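Local coordinates for protein dihydrofolate reductase (Moritella profunda, PDB 3IA4) that binds NADPH and methotrexate side by side and, as a dihydrofolate reductase, probably reduces 7,8-dihydrofolate to tetrahydrofolate for glycine, purine and DNA precursor synthesis, at residues A[4-9]-A[94-99]; A[104-109]-A[131-136]. All coordinates share one frame; numbering follows the deposited sequence.

Interaction 1 of 2, residues A[4-9]-A[94-99]. With NDP (NADPH dihydro-nicotinamide-adenine-dinucleotide phosphate), chain E.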
# COMPACT_ATOMS: atom_id res chain seq x y z
N SER A 4 -7.66 -1.98 -5.72
CA SER A 4 -6.29 -1.54 -6.04
C SER A 4 -5.35 -1.78 -4.88
O SER A 4 -5.80 -1.72 -3.76
CB SER A 4 -6.31 -0.03 -6.36
OG SER A 4 -7.09 0.21 -7.52
N MET A 5 -4.05 -2.02 -5.15
CA MET A 5 -3.10 -2.09 -4.07
C MET A 5 -2.03 -1.05 -4.39
O MET A 5 -1.72 -0.82 -5.57
CB MET A 5 -2.43 -3.50 -4.00
CG MET A 5 -3.51 -4.58 -4.03
SD MET A 5 -3.02 -6.18 -3.29
CE MET A 5 -1.46 -6.51 -4.08
N ILE A 6 -1.50 -0.44 -3.37
CA ILE A 6 -0.50 0.65 -3.55
C ILE A 6 0.67 0.29 -2.65
O ILE A 6 0.47 -0.05 -1.48
CB ILE A 6 -1.05 2.07 -3.23
CG1 ILE A 6 0.11 3.07 -3.40
CG2 ILE A 6 -1.63 2.12 -1.80
CD1 ILE A 6 -0.36 4.60 -3.48
N ALA A 7 1.89 0.35 -3.20
CA ALA A 7 3.09 0.01 -2.42
C ALA A 7 4.30 0.69 -3.00
O ALA A 7 4.31 0.99 -4.20
CB ALA A 7 3.33 -1.54 -2.53
N ALA A 8 5.33 0.87 -2.17
CA ALA A 8 6.61 1.39 -2.67
C ALA A 8 7.66 0.26 -2.52
O ALA A 8 7.86 -0.27 -1.42
CB ALA A 8 7.05 2.59 -1.84
N LEU A 9 8.27 -0.10 -3.64
CA LEU A 9 9.23 -1.26 -3.68
C LEU A 9 10.64 -0.78 -3.96
O LEU A 9 10.89 -0.15 -4.99
CB LEU A 9 8.90 -2.22 -4.80
CG LEU A 9 7.71 -3.22 -4.66
CD1 LEU A 9 6.40 -2.48 -4.26
CD2 LEU A 9 7.59 -3.99 -6.03
N MET A 94 -8.39 1.02 -1.70
CA MET A 94 -6.91 0.96 -1.80
C MET A 94 -6.34 0.08 -0.70
O MET A 94 -6.47 0.42 0.47
CB MET A 94 -6.26 2.36 -1.67
CG MET A 94 -6.76 3.43 -2.61
SD MET A 94 -6.22 3.17 -4.33
CE MET A 94 -4.49 3.57 -4.16
N ILE A 95 -5.70 -1.05 -1.07
CA ILE A 95 -4.97 -1.89 -0.10
C ILE A 95 -3.58 -1.31 0.08
O ILE A 95 -2.85 -1.15 -0.93
CB ILE A 95 -4.90 -3.32 -0.63
CG1 ILE A 95 -6.33 -3.96 -0.77
CG2 ILE A 95 -3.95 -4.15 0.24
CD1 ILE A 95 -6.95 -4.41 0.52
N ILE A 96 -3.21 -0.94 1.30
CA ILE A 96 -1.99 -0.13 1.48
C ILE A 96 -0.91 -0.92 2.19
O ILE A 96 0.11 -0.37 2.60
CB ILE A 96 -2.21 1.20 2.23
CG1 ILE A 96 -2.67 1.00 3.70
CG2 ILE A 96 -3.26 2.02 1.46
CD1 ILE A 96 -2.33 2.18 4.56
N GLY A 97 -1.18 -2.20 2.41
CA GLY A 97 -0.15 -3.09 2.96
C GLY A 97 -0.61 -3.82 4.22
O GLY A 97 -1.72 -3.59 4.68
N GLY A 98 0.21 -4.68 4.81
CA GLY A 98 1.61 -4.87 4.43
C GLY A 98 1.71 -6.15 3.62
O GLY A 98 0.80 -6.51 2.89
N ALA A 99 2.84 -6.86 3.76
CA ALA A 99 3.04 -8.05 2.87
C ALA A 99 1.89 -9.05 2.98
O ALA A 99 1.42 -9.63 1.96
CB ALA A 99 4.34 -8.74 3.24
PA NDP E . 0.60 -6.43 7.88
O1A NDP E . 0.12 -7.11 6.63
O2A NDP E . 0.66 -4.94 7.98
O5B NDP E . -0.20 -6.95 9.21
C5B NDP E . -0.41 -8.37 9.37
C4B NDP E . -1.38 -8.50 10.54
O4B NDP E . -2.69 -8.24 10.02
C3B NDP E . -1.51 -9.98 10.99
O3B NDP E . -0.46 -10.30 11.90
C2B NDP E . -2.91 -10.05 11.57
O2B NDP E . -3.02 -9.27 12.77
C1B NDP E . -3.63 -9.22 10.54
N9A NDP E . -4.21 -10.01 9.43
C8A NDP E . -3.56 -10.38 8.31
N7A NDP E . -4.39 -11.01 7.46
C5A NDP E . -5.62 -11.02 8.04
C6A NDP E . -6.97 -11.47 7.69
N6A NDP E . -7.25 -12.14 6.52
N1A NDP E . -7.95 -11.22 8.63
C2A NDP E . -7.76 -10.57 9.78
N3A NDP E . -6.56 -10.14 10.15
C4A NDP E . -5.49 -10.34 9.31
O3 NDP E . 2.05 -7.01 8.32
PN NDP E . 3.44 -7.36 7.59
O1N NDP E . 3.20 -8.38 6.55
O2N NDP E . 4.44 -7.63 8.66
O5D NDP E . 3.78 -6.03 6.80
C5D NDP E . 4.27 -4.91 7.53
C4D NDP E . 5.57 -4.42 6.89
O4D NDP E . 5.28 -3.80 5.58
C3D NDP E . 6.29 -3.33 7.70
O3D NDP E . 7.71 -3.52 7.55
C2D NDP E . 5.92 -2.03 7.00
O2D NDP E . 6.88 -0.96 7.17
C1D NDP E . 5.89 -2.50 5.57
N1N NDP E . 5.06 -1.71 4.66
C2N NDP E . 5.63 -1.23 3.55
C3N NDP E . 4.87 -0.58 2.62
C7N NDP E . 5.55 -0.05 1.40
O7N NDP E . 4.86 0.39 0.50
N7N NDP E . 6.87 -0.15 1.22
C4N NDP E . 3.38 -0.32 2.74
C5N NDP E . 2.90 -0.96 3.96
C6N NDP E . 3.73 -1.56 4.87
P2B NDP E . -3.55 -9.95 14.15
O1X NDP E . -3.83 -8.77 14.98
O2X NDP E . -4.69 -10.81 13.71
O3X NDP E . -2.43 -10.84 14.60

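Interaction 2 of 2, residues A[104-109]-A[131-136]. With NDP (NADPH dihydro-nicotinamide-adenine-dinucleotide phosphate), chain E.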
# COMPACT_ATOMS: atom_id res chain seq x y z
N GLN A 104 -2.55 -11.80 0.23
CA GLN A 104 -3.91 -12.33 0.16
C GLN A 104 -4.81 -11.69 -0.90
O GLN A 104 -5.74 -12.34 -1.33
CB GLN A 104 -4.59 -12.18 1.49
CG GLN A 104 -3.90 -12.97 2.60
CD GLN A 104 -4.45 -12.59 3.95
OE1 GLN A 104 -5.51 -13.05 4.35
NE2 GLN A 104 -3.71 -11.80 4.68
N CYS A 105 -4.51 -10.44 -1.32
CA CYS A 105 -5.38 -9.67 -2.20
C CYS A 105 -4.87 -9.56 -3.63
O CYS A 105 -5.58 -9.12 -4.48
CB CYS A 105 -5.62 -8.23 -1.67
SG CYS A 105 -6.46 -8.27 -0.07
N LEU A 106 -3.64 -10.00 -3.91
CA LEU A 106 -3.10 -9.89 -5.28
C LEU A 106 -3.94 -10.52 -6.37
O LEU A 106 -4.19 -9.89 -7.43
CB LEU A 106 -1.63 -10.42 -5.34
CG LEU A 106 -1.02 -10.30 -6.74
CD1 LEU A 106 -0.75 -8.84 -7.18
CD2 LEU A 106 0.25 -11.11 -6.81
N ALA A 107 -4.45 -11.72 -6.12
CA ALA A 107 -5.17 -12.41 -7.18
C ALA A 107 -6.46 -11.66 -7.52
O ALA A 107 -6.99 -11.79 -8.65
CB ALA A 107 -5.44 -13.87 -6.76
N ALA A 108 -6.89 -10.81 -6.60
CA ALA A 108 -8.14 -10.09 -6.76
C ALA A 108 -7.96 -8.65 -7.24
O ALA A 108 -8.97 -7.92 -7.45
CB ALA A 108 -8.87 -10.09 -5.44
N ALA A 109 -6.70 -8.21 -7.36
CA ALA A 109 -6.44 -6.80 -7.60
C ALA A 109 -6.69 -6.46 -9.05
O ALA A 109 -6.28 -7.17 -9.99
CB ALA A 109 -5.01 -6.42 -7.20
N GLU A 131 4.60 -10.21 -11.03
CA GLU A 131 4.97 -10.44 -12.43
C GLU A 131 4.56 -11.85 -12.86
O GLU A 131 4.63 -12.17 -14.03
CB GLU A 131 6.49 -10.20 -12.63
CG GLU A 131 6.99 -8.88 -11.97
CD GLU A 131 7.65 -9.03 -10.50
OE1 GLU A 131 7.03 -9.58 -9.49
OE2 GLU A 131 8.82 -8.51 -10.35
N GLN A 132 4.05 -12.67 -11.96
CA GLN A 132 3.42 -13.96 -12.40
C GLN A 132 2.11 -13.77 -13.18
O GLN A 132 1.63 -14.69 -13.88
CB GLN A 132 3.19 -14.89 -11.21
CG GLN A 132 2.07 -14.43 -10.35
CD GLN A 132 1.83 -15.36 -9.15
OE1 GLN A 132 2.56 -16.33 -8.89
NE2 GLN A 132 0.81 -15.03 -8.38
N TYR A 133 1.55 -12.57 -13.07
CA TYR A 133 0.37 -12.15 -13.87
C TYR A 133 0.77 -11.14 -14.97
O TYR A 133 1.91 -10.68 -15.05
CB TYR A 133 -0.66 -11.51 -12.94
CG TYR A 133 -1.14 -12.41 -11.84
CD1 TYR A 133 -1.22 -11.95 -10.55
CD2 TYR A 133 -1.54 -13.71 -12.11
CE1 TYR A 133 -1.70 -12.74 -9.51
CE2 TYR A 133 -2.03 -14.52 -11.06
CZ TYR A 133 -2.10 -14.01 -9.77
OH TYR A 133 -2.59 -14.81 -8.73
N ASN A 134 -0.18 -10.87 -15.85
CA ASN A 134 -0.00 -9.91 -16.93
C ASN A 134 -0.68 -8.57 -16.63
O ASN A 134 -1.77 -8.56 -16.13
CB ASN A 134 -0.60 -10.46 -18.25
CG ASN A 134 0.09 -11.74 -18.72
OD1 ASN A 134 1.32 -11.85 -18.67
ND2 ASN A 134 -0.70 -12.69 -19.20
N TRP A 135 -0.04 -7.46 -17.04
CA TRP A 135 -0.46 -6.08 -16.63
C TRP A 135 -0.26 -5.16 -17.81
O TRP A 135 0.58 -5.41 -18.69
CB TRP A 135 0.42 -5.53 -15.46
CG TRP A 135 0.41 -6.44 -14.28
CD1 TRP A 135 1.29 -7.52 -14.03
CD2 TRP A 135 -0.55 -6.44 -13.21
NE1 TRP A 135 0.91 -8.13 -12.84
CE2 TRP A 135 -0.20 -7.50 -12.33
CE3 TRP A 135 -1.68 -5.65 -12.90
CZ2 TRP A 135 -0.94 -7.75 -11.16
CZ3 TRP A 135 -2.39 -5.89 -11.76
CH2 TRP A 135 -2.03 -6.95 -10.88
N GLN A 136 -1.00 -4.06 -17.82
CA GLN A 136 -0.62 -3.01 -18.75
C GLN A 136 -0.52 -1.73 -17.96
O GLN A 136 -1.31 -1.48 -17.06
CB GLN A 136 -1.65 -2.87 -19.85
CG GLN A 136 -3.00 -2.46 -19.37
CD GLN A 136 -3.91 -2.18 -20.56
OE1 GLN A 136 -4.87 -2.91 -20.82
NE2 GLN A 136 -3.61 -1.12 -21.30
PA NDP E . 0.60 -6.43 7.88
O1A NDP E . 0.12 -7.11 6.63
O2A NDP E . 0.66 -4.94 7.98
O5B NDP E . -0.20 -6.95 9.21
C5B NDP E . -0.41 -8.37 9.37
C4B NDP E . -1.38 -8.50 10.54
O4B NDP E . -2.69 -8.24 10.02
C3B NDP E . -1.51 -9.98 10.99
O3B NDP E . -0.46 -10.30 11.90
C2B NDP E . -2.91 -10.05 11.57
O2B NDP E . -3.02 -9.27 12.77
C1B NDP E . -3.63 -9.22 10.54
N9A NDP E . -4.21 -10.01 9.43
C8A NDP E . -3.56 -10.38 8.31
N7A NDP E . -4.39 -11.01 7.46
C5A NDP E . -5.62 -11.02 8.04
C6A NDP E . -6.97 -11.47 7.69
N6A NDP E . -7.25 -12.14 6.52
N1A NDP E . -7.95 -11.22 8.63
C2A NDP E . -7.76 -10.57 9.78
N3A NDP E . -6.56 -10.14 10.15
C4A NDP E . -5.49 -10.34 9.31
O3 NDP E . 2.05 -7.01 8.32
PN NDP E . 3.44 -7.36 7.59
O1N NDP E . 3.20 -8.38 6.55
O2N NDP E . 4.44 -7.63 8.66
O5D NDP E . 3.78 -6.03 6.80
C5D NDP E . 4.27 -4.91 7.53
C4D NDP E . 5.57 -4.42 6.89
O4D NDP E . 5.28 -3.80 5.58
C3D NDP E . 6.29 -3.33 7.70
O3D NDP E . 7.71 -3.52 7.55
C2D NDP E . 5.92 -2.03 7.00
O2D NDP E . 6.88 -0.96 7.17
C1D NDP E . 5.89 -2.50 5.57
N1N NDP E . 5.06 -1.71 4.66
C2N NDP E . 5.63 -1.23 3.55
C3N NDP E . 4.87 -0.58 2.62
C7N NDP E . 5.55 -0.05 1.40
O7N NDP E . 4.86 0.39 0.50
N7N NDP E . 6.87 -0.15 1.22
C4N NDP E . 3.38 -0.32 2.74
C5N NDP E . 2.90 -0.96 3.96
C6N NDP E . 3.73 -1.56 4.87
P2B NDP E . -3.55 -9.95 14.15
O1X NDP E . -3.83 -8.77 14.98
O2X NDP E . -4.69 -10.81 13.71
O3X NDP E . -2.43 -10.84 14.60

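Interaction 1 of 2, residues A[4-9]-A[94-99]
I95 bonds to S4 and I6 between two neighbouring parallel strands of the mixed dihydrofolate reductase sheet. I95 N gives S4 O a hydrogen bond of 2.8 Å, almost straight at 177°. I95 O accepts I6 N at 2.9 Å. The backbone of I95 thus bridges the residues before and after M5, as expected for parallel strands.

I6 and I96 meet methyl to methyl, with I6 CG2 at 3.6 Å from I96 CG2. M94 joins them from the same strand as I96. Its chain bends at chi2 (-72°) and again at chi3 (-71°), which brings M94 CE back to 3.9 Å from I6 CB. M94 SD also rests against S4 CB. On the other face M5 and I95 lie side by side, and M5 CG is 3.9 Å from I95 CB. Helix 99-105 packs on that face through I101, Y102 and C105. Helix 26-36 reaches I6, M94 and I96. S4 OG is held by E92.

Methotrexate NA4 is bonded by I6 O, and weakly by I96 O. Beyond these residues the segments part, and NADPH binds between them. A8 N gives NADPH O7N a bond of 2.8 Å, and NADPH N7N bonds A8 O, so the carboxamide pairs with the strand backbone. A cis peptide joins G97 to G98, and G98 N meets the phosphate oxygen O1A of NADPH at 3.0 Å. G97 lies against the nicotinamide, where a CB would clash with the ring: G97 CA is 3.9 Å from NADPH C5N.

Interaction 2 of 2, residues A[104-109]-A[131-136]
L106 packs against Y133 and W135, which lie at the start of strand 135-143. L106 itself comes just past C105 of helix 99-105, in the beta-alpha-beta crossover from strand 92-97 to strand 111-117. The packing is close around L106. Its CG is anti to the backbone N (chi1 -179°), and the two methyls divide between the rings. L106 CD2 lies 3.7 Å from Y133 CE1, while L106 CG sits at the edge of the tyrosine ring, in its plane. L106 CD1 approaches W135 CZ2 at 4.1 Å, obliquely. The indole NE1 is tied to the carbonyl of Y130. Q132 CG lies over the centre of one tyrosine face, and R160 makes a cation-pi contact with the ring.

The solvent side is looser. A107 is exposed and touches the tyrosine near its hydroxyl, with A107 CB 3.6 Å from Y133 OH. No hydrogen bond crosses between the segments.

At the other end of 104-109, Q104 faces the cofactor and not the rings. Q104 OE1 accepts NADPH N6A at 2.9 Å. Q104 NE2 bonds NADPH N7A and also T100 O. A leucine here would probably leave N6A and N7A of NADPH without their side-chain partners and take one bond from T100 O. The bond from Q104 NE2 to NADPH N7A is 3.0 Å long and nearly straight, at 174°.

In the fold
The chain enters through strand 2-9, runs through 84 residues, half of them in helices and strands, and returns in strand 92-97. Interaction 1 closes that long loop near the centre of the sheet. Helix 99-105 follows directly, so interaction 2 begins soon after interaction 1 ends. Interaction 2 closes a loop of 21 residues that holds strand 111-117 and strand 125-126. The two loops are in series; neither nests in nor crosses the other. Interaction 2 ties the helix region to the start of strand 135-143, an outermost strand of the same sheet. M5 links the two contacts: M5 SD lies 3.7 Å from C105 CB. Both touch NADPH: interaction 1 at the nicotinamide and the diphosphate, interaction 2 at the adenine.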